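Local coordinates for protein beta-galactosidase (PDB 3TTY) that hydrolyses beta-galactosides to release terminal galactose, as a TIM-barrel beta-galactosidase assembled as a trimer, at residues 142-147 with 248-253; 524-529 with 559-564. All blocks are in the same frame, centred on the assembly; numbering follows the deposited sequence.

Overall arrangement
The two contacts lie in different parts of the chain and on opposite sides of its centre, their own centres 51 Å apart and their nearest atoms about 34 Å apart. Contact 1 joins strands 142-146 and 249-253, the fourth and fifth staves of the catalytic barrel, and carries Asn252 of the galactose pocket, whose side chain is about 4 Å from the bound sugar. Contact 2 pairs two antiparallel strands of a mixed sheet in the trimerisation region, and there Asp564 reaches Arg323 of a neighbouring subunit. One contact thus helps to line the sugar site, while the other has one end at a subunit interface.

Contact 1 of 2, residues 142-147 with 248-253; sequences IVMWHV and PVTTNL
Val147 and Val249 mesh where two neighbouring parallel strands of the TIM barrel, 142-146 and 249-253, run side by side, with branch CG2 of Val147 pressed tightly against CG1 of Val249 at 3.5 Å. The same CG1 of Val249 lies 4.2 Å from CB of Trp145, while the indole leads away and its NE1 is bonded to Thr244. Leu240 of helix 215-243 packs on both Trp145 and Val147. On the face bearing His146 and Thr250, Met144 makes the bump: its chain bends at chi2 (68°) and chi3 (56°), and SD meets methyl CG2 of Thr250 at 3.8 Å, while CE touches CB of Pro248. The bent thioether fits the step between the Pro248 ring and the Thr250 methyl. Pro248 has no N-H to give, but the pairing here asks only for its O, which accepts from Trp145 N at 2.9 Å; Thr250 N to Trp145 O and Val147 N to Thr250 O continue the ladder. Further along, the imidazole of His146 and the amide of Asn252 cross obliquely, their planes 60° apart. That amide belongs to the galactose pocket and is positioned by Asn149 and the backbone N of Glu150. Past the last backbone rung, Thr251 OG1 donates to Val147 O at 2.8 Å.

Contact 2 of 2, residues 524-529 with 559-564; sequences HQNEIV and AEYGAD
Asn526 turns its carboxamide across to the backbone of Gly562 and Ala563, with CG anti to its own N (chi1 -155°). OD1 accepts three N-H groups: Gly562 N lies nearly in line with the side-chain C=O at 3.2 Å, Ala563 N comes in at a more bent angle, and Glu527 N donates from within the same strand. ND2 donates almost straight to Ala563 O at 3.1 Å, lying above that carbonyl's plane, and a water links it to OD2 of Asp564, whose OD1 forms a salt bridge with Arg323 of a neighbouring subunit. An alanine here would probably leave the N-H groups of Gly562 and Ala563 without this acceptor and Ala563 O without its donor, setting the turn after the strand freer to shift. The ring of Tyr561 stands obliquely to the amide, CD2 being 3.8 Å from OD1 of Asn526, and its hydroxyl is bonded to Asp548 O. These residues end an antiparallel pairing in the mixed sheet of the trimerisation domain, where Val529 and Glu560 form a hydrogen-bonded pair. Small Ala559 suits the Ile528 face, its CB meeting CG2 of Ile528 at 3.9 Å. Gly562 lies against Glu527, whose OE1 is bonded to Ser540 OG and whose OE2 a CB would strike; its bare CA instead receives CG2 of Val529 at 3.8 Å.

Contact 1 of 2, residues 142-147 with 248-253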
ATOM      1  N   ILE A 142      21.772  42.750   6.522  1.00 21.59           N
ATOM      2  CA  ILE A 142      21.503  41.406   7.029  1.00 21.76           C
ATOM      3  C   ILE A 142      20.882  41.446   8.415  1.00 22.37           C
ATOM      4  O   ILE A 142      21.522  41.845   9.380  1.00 21.39           O
ATOM      5  CB  ILE A 142      22.782  40.563   7.078  1.00 19.83           C
ATOM      6  CG1 ILE A 142      23.437  40.522   5.696  1.00 20.90           C
ATOM      7  CG2 ILE A 142      22.471  39.169   7.580  1.00 19.46           C
ATOM      8  CD1 ILE A 142      24.747  39.764   5.663  1.00 18.66           C
ATOM      9  N   VAL A 143      19.632  41.009   8.514  1.00 23.01           N
ATOM     10  CA  VAL A 143      18.883  41.137   9.749  1.00 18.97           C
ATOM     11  C   VAL A 143      18.676  39.791  10.427  1.00 23.35           C
ATOM     12  O   VAL A 143      18.169  39.724  11.554  1.00 24.22           O
ATOM     13  CB  VAL A 143      17.500  41.760   9.476  1.00 26.76           C
ATOM     14  CG1 VAL A 143      17.618  43.258   9.164  1.00 24.84           C
ATOM     15  CG2 VAL A 143      16.810  41.021   8.327  1.00 22.79           C
ATOM     16  N   MET A 144      19.048  38.718   9.735  1.00 22.72           N
ATOM     17  CA  MET A 144      18.758  37.363  10.204  1.00 23.95           C
ATOM     18  C   MET A 144      19.582  36.342   9.426  1.00 21.62           C
ATOM     19  O   MET A 144      19.744  36.478   8.215  1.00 22.77           O
ATOM     20  CB  MET A 144      17.264  37.074  10.047  1.00 19.00           C
ATOM     21  CG  MET A 144      16.804  35.708  10.541  1.00 17.34           C
ATOM     22  SD  MET A 144      16.880  35.466  12.343  1.00 22.17           S
ATOM     23  CE  MET A 144      15.890  36.829  12.940  1.00 24.12           C
ATOM     24  N   TRP A 145      20.120  35.342  10.126  1.00 19.71           N
ATOM     25  CA  TRP A 145      20.755  34.191   9.478  1.00 21.50           C
ATOM     26  C   TRP A 145      19.761  33.038   9.405  1.00 19.61           C
ATOM     27  O   TRP A 145      19.066  32.739  10.374  1.00 18.06           O
ATOM     28  CB  TRP A 145      22.012  33.716  10.227  1.00 19.50           C
ATOM     29  CG  TRP A 145      23.226  34.591  10.070  1.00 20.95           C
ATOM     30  CD1 TRP A 145      23.723  35.463  10.990  1.00 19.53           C
ATOM     31  CD2 TRP A 145      24.100  34.671   8.932  1.00 19.25           C
ATOM     32  NE1 TRP A 145      24.842  36.083  10.499  1.00 20.73           N
ATOM     33  CE2 TRP A 145      25.096  35.616   9.238  1.00 19.66           C
ATOM     34  CE3 TRP A 145      24.131  34.042   7.686  1.00 16.18           C
ATOM     35  CZ2 TRP A 145      26.111  35.947   8.348  1.00 21.23           C
ATOM     36  CZ3 TRP A 145      25.135  34.375   6.802  1.00 20.63           C
ATOM     37  CH2 TRP A 145      26.112  35.316   7.134  1.00 22.13           C
ATOM     38  N   HIS A 146      19.728  32.382   8.252  1.00 17.50           N
ATOM     39  CA  HIS A 146      18.812  31.287   7.969  1.00 15.93           C
ATOM     40  C   HIS A 146      19.683  30.042   7.743  1.00 18.82           C
ATOM     41  O   HIS A 146      20.119  29.754   6.617  1.00 18.36           O
ATOM     42  CB  HIS A 146      17.968  31.687   6.741  1.00 15.06           C
ATOM     43  CG  HIS A 146      17.043  30.627   6.214  1.00 16.50           C
ATOM     44  ND1 HIS A 146      17.441  29.327   5.982  1.00 16.59           N
ATOM     45  CD2 HIS A 146      15.761  30.711   5.789  1.00 19.92           C
ATOM     46  CE1 HIS A 146      16.431  28.649   5.462  1.00 16.83           C
ATOM     47  NE2 HIS A 146      15.400  29.461   5.333  1.00 18.01           N
ATOM     48  N   VAL A 147      19.953  29.322   8.831  1.00 15.96           N
ATOM     49  CA  VAL A 147      20.851  28.163   8.796  1.00 18.64           C
ATOM     50  C   VAL A 147      20.229  26.991   8.066  1.00 18.93           C
ATOM     51  O   VAL A 147      19.120  26.548   8.414  1.00 17.93           O
ATOM     52  CB  VAL A 147      21.232  27.691  10.210  1.00 17.29           C
ATOM     53  CG1 VAL A 147      21.962  26.343  10.146  1.00 15.89           C
ATOM     54  CG2 VAL A 147      22.071  28.751  10.913  1.00 16.16           C
ATOM     55  N   PRO A 248      20.997  37.875  14.671  1.00 21.60           N
ATOM     56  CA  PRO A 248      20.261  36.711  15.189  1.00 22.11           C
ATOM     57  C   PRO A 248      20.271  35.537  14.210  1.00 21.99           C
ATOM     58  O   PRO A 248      20.431  35.728  13.003  1.00 21.55           O
ATOM     59  CB  PRO A 248      18.826  37.239  15.362  1.00 21.44           C
ATOM     60  CG  PRO A 248      18.935  38.720  15.279  1.00 21.05           C
ATOM     61  CD  PRO A 248      20.098  39.000  14.379  1.00 22.72           C
ATOM     62  N   VAL A 249      20.091  34.332  14.733  1.00 20.15           N
ATOM     63  CA  VAL A 249      20.217  33.128  13.930  1.00 18.47           C
ATOM     64  C   VAL A 249      18.999  32.253  14.133  1.00 21.68           C
ATOM     65  O   VAL A 249      18.560  32.037  15.271  1.00 22.82           O
ATOM     66  CB  VAL A 249      21.437  32.302  14.355  1.00 23.53           C
ATOM     67  CG1 VAL A 249      21.591  31.087  13.439  1.00 18.17           C
ATOM     68  CG2 VAL A 249      22.698  33.165  14.362  1.00 20.23           C
ATOM     69  N   THR A 250      18.448  31.754  13.032  1.00 15.07           N
ATOM     70  CA  THR A 250      17.336  30.821  13.106  1.00 15.47           C
ATOM     71  C   THR A 250      17.515  29.708  12.085  1.00 16.02           C
ATOM     72  O   THR A 250      18.450  29.726  11.270  1.00 16.32           O
ATOM     73  CB  THR A 250      15.987  31.525  12.858  1.00 17.98           C
ATOM     74  OG1 THR A 250      14.914  30.636  13.164  1.00 16.15           O
ATOM     75  CG2 THR A 250      15.860  31.976  11.401  1.00 16.51           C
ATOM     76  N   THR A 251      16.622  28.732  12.147  1.00 15.72           N
ATOM     77  CA  THR A 251      16.450  27.783  11.058  1.00 17.42           C
ATOM     78  C   THR A 251      14.948  27.544  10.947  1.00 13.38           C
ATOM     79  O   THR A 251      14.217  27.831  11.889  1.00 13.69           O
ATOM     80  CB  THR A 251      17.266  26.469  11.264  1.00 15.45           C
ATOM     81  OG1 THR A 251      17.127  25.646  10.105  1.00 18.47           O
ATOM     82  CG2 THR A 251      16.785  25.700  12.519  1.00 14.87           C
ATOM     83  N   ASN A 252      14.466  27.085   9.798  1.00 14.34           N
ATOM     84  CA  ASN A 252      13.014  27.043   9.601  1.00 15.33           C
ATOM     85  C   ASN A 252      12.374  25.693   9.940  1.00 18.56           C
ATOM     86  O   ASN A 252      12.727  24.658   9.360  1.00 16.67           O
ATOM     87  CB  ASN A 252      12.599  27.554   8.207  1.00 16.77           C
ATOM     88  CG  ASN A 252      13.356  26.879   7.070  1.00 17.46           C
ATOM     89  OD1 ASN A 252      14.401  26.273   7.278  1.00 19.23           O
ATOM     90  ND2 ASN A 252      12.834  27.004   5.855  1.00 15.17           N
ATOM     91  N   LEU A 253      11.435  25.723  10.886  1.00 14.05           N
ATOM     92  CA  LEU A 253      10.833  24.505  11.435  1.00 18.40           C
ATOM     93  C   LEU A 253       9.480  24.209  10.796  1.00 18.69           C
ATOM     94  O   LEU A 253       8.930  25.039  10.059  1.00 19.87           O
ATOM     95  CB  LEU A 253      10.665  24.616  12.958  1.00 17.22           C
ATOM     96  CG  LEU A 253      11.833  25.232  13.731  1.00 18.35           C
ATOM     97  CD1 LEU A 253      11.564  25.182  15.223  1.00 18.27           C
ATOM     98  CD2 LEU A 253      13.142  24.550  13.398  1.00 18.01           C
TER

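Contact 2 of 2, residues 524-529 with 559-564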
ATOM      1  N   HIS A 524     -17.565   1.710  16.774  1.00 34.84           N
ATOM      2  CA  HIS A 524     -18.175   1.459  18.070  1.00 31.68           C
ATOM      3  C   HIS A 524     -17.931   2.658  18.972  1.00 33.87           C
ATOM      4  O   HIS A 524     -16.863   3.270  18.941  1.00 30.48           O
ATOM      5  CB  HIS A 524     -17.614   0.202  18.721  1.00 33.75           C
ATOM      6  CG  HIS A 524     -18.109  -1.070  18.111  1.00 38.30           C
ATOM      7  ND1 HIS A 524     -17.634  -1.554  16.911  1.00 45.03           N
ATOM      8  CD2 HIS A 524     -19.035  -1.961  18.536  1.00 46.60           C
ATOM      9  CE1 HIS A 524     -18.247  -2.687  16.622  1.00 45.95           C
ATOM     10  NE2 HIS A 524     -19.104  -2.955  17.590  1.00 51.46           N
ATOM     11  N   GLN A 525     -18.935   2.993  19.768  1.00 31.99           N
ATOM     12  CA  GLN A 525     -18.843   4.101  20.691  1.00 30.34           C
ATOM     13  C   GLN A 525     -19.457   3.685  22.012  1.00 29.63           C
ATOM     14  O   GLN A 525     -20.060   2.623  22.112  1.00 25.41           O
ATOM     15  CB  GLN A 525     -19.579   5.318  20.130  1.00 32.11           C
ATOM     16  CG  GLN A 525     -19.029   5.794  18.793  1.00 42.28           C
ATOM     17  CD  GLN A 525     -19.762   7.006  18.243  1.00 48.80           C
ATOM     18  OE1 GLN A 525     -19.329   7.602  17.257  1.00 64.43           O
ATOM     19  NE2 GLN A 525     -20.877   7.371  18.870  1.00 42.08           N
ATOM     20  N   ASN A 526     -19.277   4.525  23.025  1.00 29.07           N
ATOM     21  CA  ASN A 526     -19.951   4.366  24.304  1.00 30.32           C
ATOM     22  C   ASN A 526     -20.611   5.699  24.638  1.00 27.36           C
ATOM     23  O   ASN A 526     -20.678   6.601  23.803  1.00 33.49           O
ATOM     24  CB  ASN A 526     -18.967   3.955  25.413  1.00 26.00           C
ATOM     25  CG  ASN A 526     -19.648   3.211  26.567  1.00 29.31           C
ATOM     26  OD1 ASN A 526     -20.455   3.778  27.308  1.00 26.77           O
ATOM     27  ND2 ASN A 526     -19.302   1.936  26.732  1.00 26.67           N
ATOM     28  N   GLU A 527     -21.069   5.830  25.869  1.00 24.20           N
ATOM     29  CA  GLU A 527     -21.915   6.940  26.249  1.00 29.06           C
ATOM     30  C   GLU A 527     -21.414   7.520  27.567  1.00 27.47           C
ATOM     31  O   GLU A 527     -21.153   6.782  28.523  1.00 26.39           O
ATOM     32  CB  GLU A 527     -23.359   6.439  26.370  1.00 27.54           C
ATOM     33  CG  GLU A 527     -24.423   7.465  26.751  1.00 36.30           C
ATOM     34  CD  GLU A 527     -25.801   6.817  26.981  1.00 46.10           C
ATOM     35  OE1 GLU A 527     -26.759   7.530  27.373  1.00 41.76           O
ATOM     36  OE2 GLU A 527     -25.920   5.586  26.770  1.00 42.25           O
ATOM     37  N   ILE A 528     -21.242   8.838  27.589  1.00 25.54           N
ATOM     38  CA  ILE A 528     -20.918   9.567  28.804  1.00 25.12           C
ATOM     39  C   ILE A 528     -22.234  10.063  29.394  1.00 31.36           C
ATOM     40  O   ILE A 528     -22.954  10.853  28.770  1.00 33.24           O
ATOM     41  CB  ILE A 528     -19.977  10.743  28.512  1.00 23.65           C
ATOM     42  CG1 ILE A 528     -18.616  10.222  28.062  1.00 26.96           C
ATOM     43  CG2 ILE A 528     -19.796  11.615  29.737  1.00 23.11           C
ATOM     44  CD1 ILE A 528     -17.724  11.292  27.511  1.00 21.74           C
ATOM     45  N   VAL A 529     -22.564   9.558  30.580  1.00 30.29           N
ATOM     46  CA  VAL A 529     -23.838   9.849  31.226  1.00 27.61           C
ATOM     47  C   VAL A 529     -23.627  10.643  32.495  1.00 25.13           C
ATOM     48  O   VAL A 529     -23.171  10.100  33.493  1.00 27.56           O
ATOM     49  CB  VAL A 529     -24.561   8.562  31.628  1.00 30.72           C
ATOM     50  CG1 VAL A 529     -25.907   8.892  32.288  1.00 28.95           C
ATOM     51  CG2 VAL A 529     -24.739   7.652  30.423  1.00 29.86           C
ATOM     52  N   ALA A 559     -19.662  11.686  36.041  1.00 24.73           N
ATOM     53  CA  ALA A 559     -20.315  11.005  34.924  1.00 25.30           C
ATOM     54  C   ALA A 559     -19.826   9.568  34.802  1.00 24.99           C
ATOM     55  O   ALA A 559     -18.686   9.265  35.145  1.00 26.67           O
ATOM     56  CB  ALA A 559     -20.086  11.756  33.613  1.00 19.77           C
ATOM     57  N   GLU A 560     -20.695   8.697  34.298  1.00 24.40           N
ATOM     58  CA  GLU A 560     -20.415   7.272  34.189  1.00 25.33           C
ATOM     59  C   GLU A 560     -20.663   6.759  32.781  1.00 25.20           C
ATOM     60  O   GLU A 560     -21.402   7.371  32.012  1.00 26.97           O
ATOM     61  CB  GLU A 560     -21.333   6.509  35.142  1.00 26.56           C
ATOM     62  CG  GLU A 560     -21.411   7.126  36.523  1.00 32.16           C
ATOM     63  CD  GLU A 560     -22.471   6.478  37.394  1.00 39.06           C
ATOM     64  OE1 GLU A 560     -23.492   6.005  36.835  1.00 32.05           O
ATOM     65  OE2 GLU A 560     -22.264   6.436  38.633  1.00 38.49           O
ATOM     66  N   TYR A 561     -20.066   5.616  32.451  1.00 29.00           N
ATOM     67  CA  TYR A 561     -20.312   4.975  31.158  1.00 27.13           C
ATOM     68  C   TYR A 561     -21.764   4.512  31.047  1.00 28.39           C
ATOM     69  O   TYR A 561     -22.410   4.203  32.053  1.00 30.98           O
ATOM     70  CB  TYR A 561     -19.389   3.779  30.941  1.00 21.81           C
ATOM     71  CG  TYR A 561     -17.937   4.122  30.728  1.00 26.14           C
ATOM     72  CD1 TYR A 561     -16.981   3.773  31.672  1.00 23.38           C
ATOM     73  CD2 TYR A 561     -17.512   4.782  29.572  1.00 25.52           C
ATOM     74  CE1 TYR A 561     -15.652   4.069  31.482  1.00 23.76           C
ATOM     75  CE2 TYR A 561     -16.180   5.088  29.377  1.00 23.22           C
ATOM     76  CZ  TYR A 561     -15.255   4.724  30.338  1.00 25.19           C
ATOM     77  OH  TYR A 561     -13.925   5.007  30.167  1.00 26.12           O
ATOM     78  N   GLY A 562     -22.262   4.447  29.820  1.00 27.91           N
ATOM     79  CA  GLY A 562     -23.652   4.112  29.588  1.00 30.86           C
ATOM     80  C   GLY A 562     -23.893   2.710  29.072  1.00 33.01           C
ATOM     81  O   GLY A 562     -25.028   2.241  29.101  1.00 37.73           O
ATOM     82  N   ALA A 563     -22.840   2.040  28.603  1.00 27.11           N
ATOM     83  CA  ALA A 563     -22.995   0.747  27.945  1.00 26.11           C
ATOM     84  C   ALA A 563     -21.815  -0.183  28.184  1.00 34.65           C
ATOM     85  O   ALA A 563     -20.823   0.204  28.815  1.00 26.83           O
ATOM     86  CB  ALA A 563     -23.208   0.941  26.451  1.00 27.32           C
ATOM     87  N   ASP A 564     -21.932  -1.410  27.671  1.00 27.96           N
ATOM     88  CA  ASP A 564     -20.846  -2.382  27.738  1.00 28.25           C
ATOM     89  C   ASP A 564     -20.639  -2.858  29.178  1.00 27.82           C
ATOM     90  O   ASP A 564     -21.300  -2.363  30.091  1.00 29.00           O
ATOM     91  CB  ASP A 564     -19.557  -1.774  27.164  1.00 30.21           C
ATOM     92  CG  ASP A 564     -18.870  -2.694  26.174  1.00 30.52           C
ATOM     93  OD1 ASP A 564     -18.945  -3.925  26.364  1.00 27.63           O
ATOM     94  OD2 ASP A 564     -18.264  -2.185  25.203  1.00 34.21           O
TER
HETATM   95  O   HOH W   1     -17.594   0.428  24.927  1.00 28.85           O
HETATM   96  O   HOH W   2     -24.362   8.422  35.753  1.00 34.60           O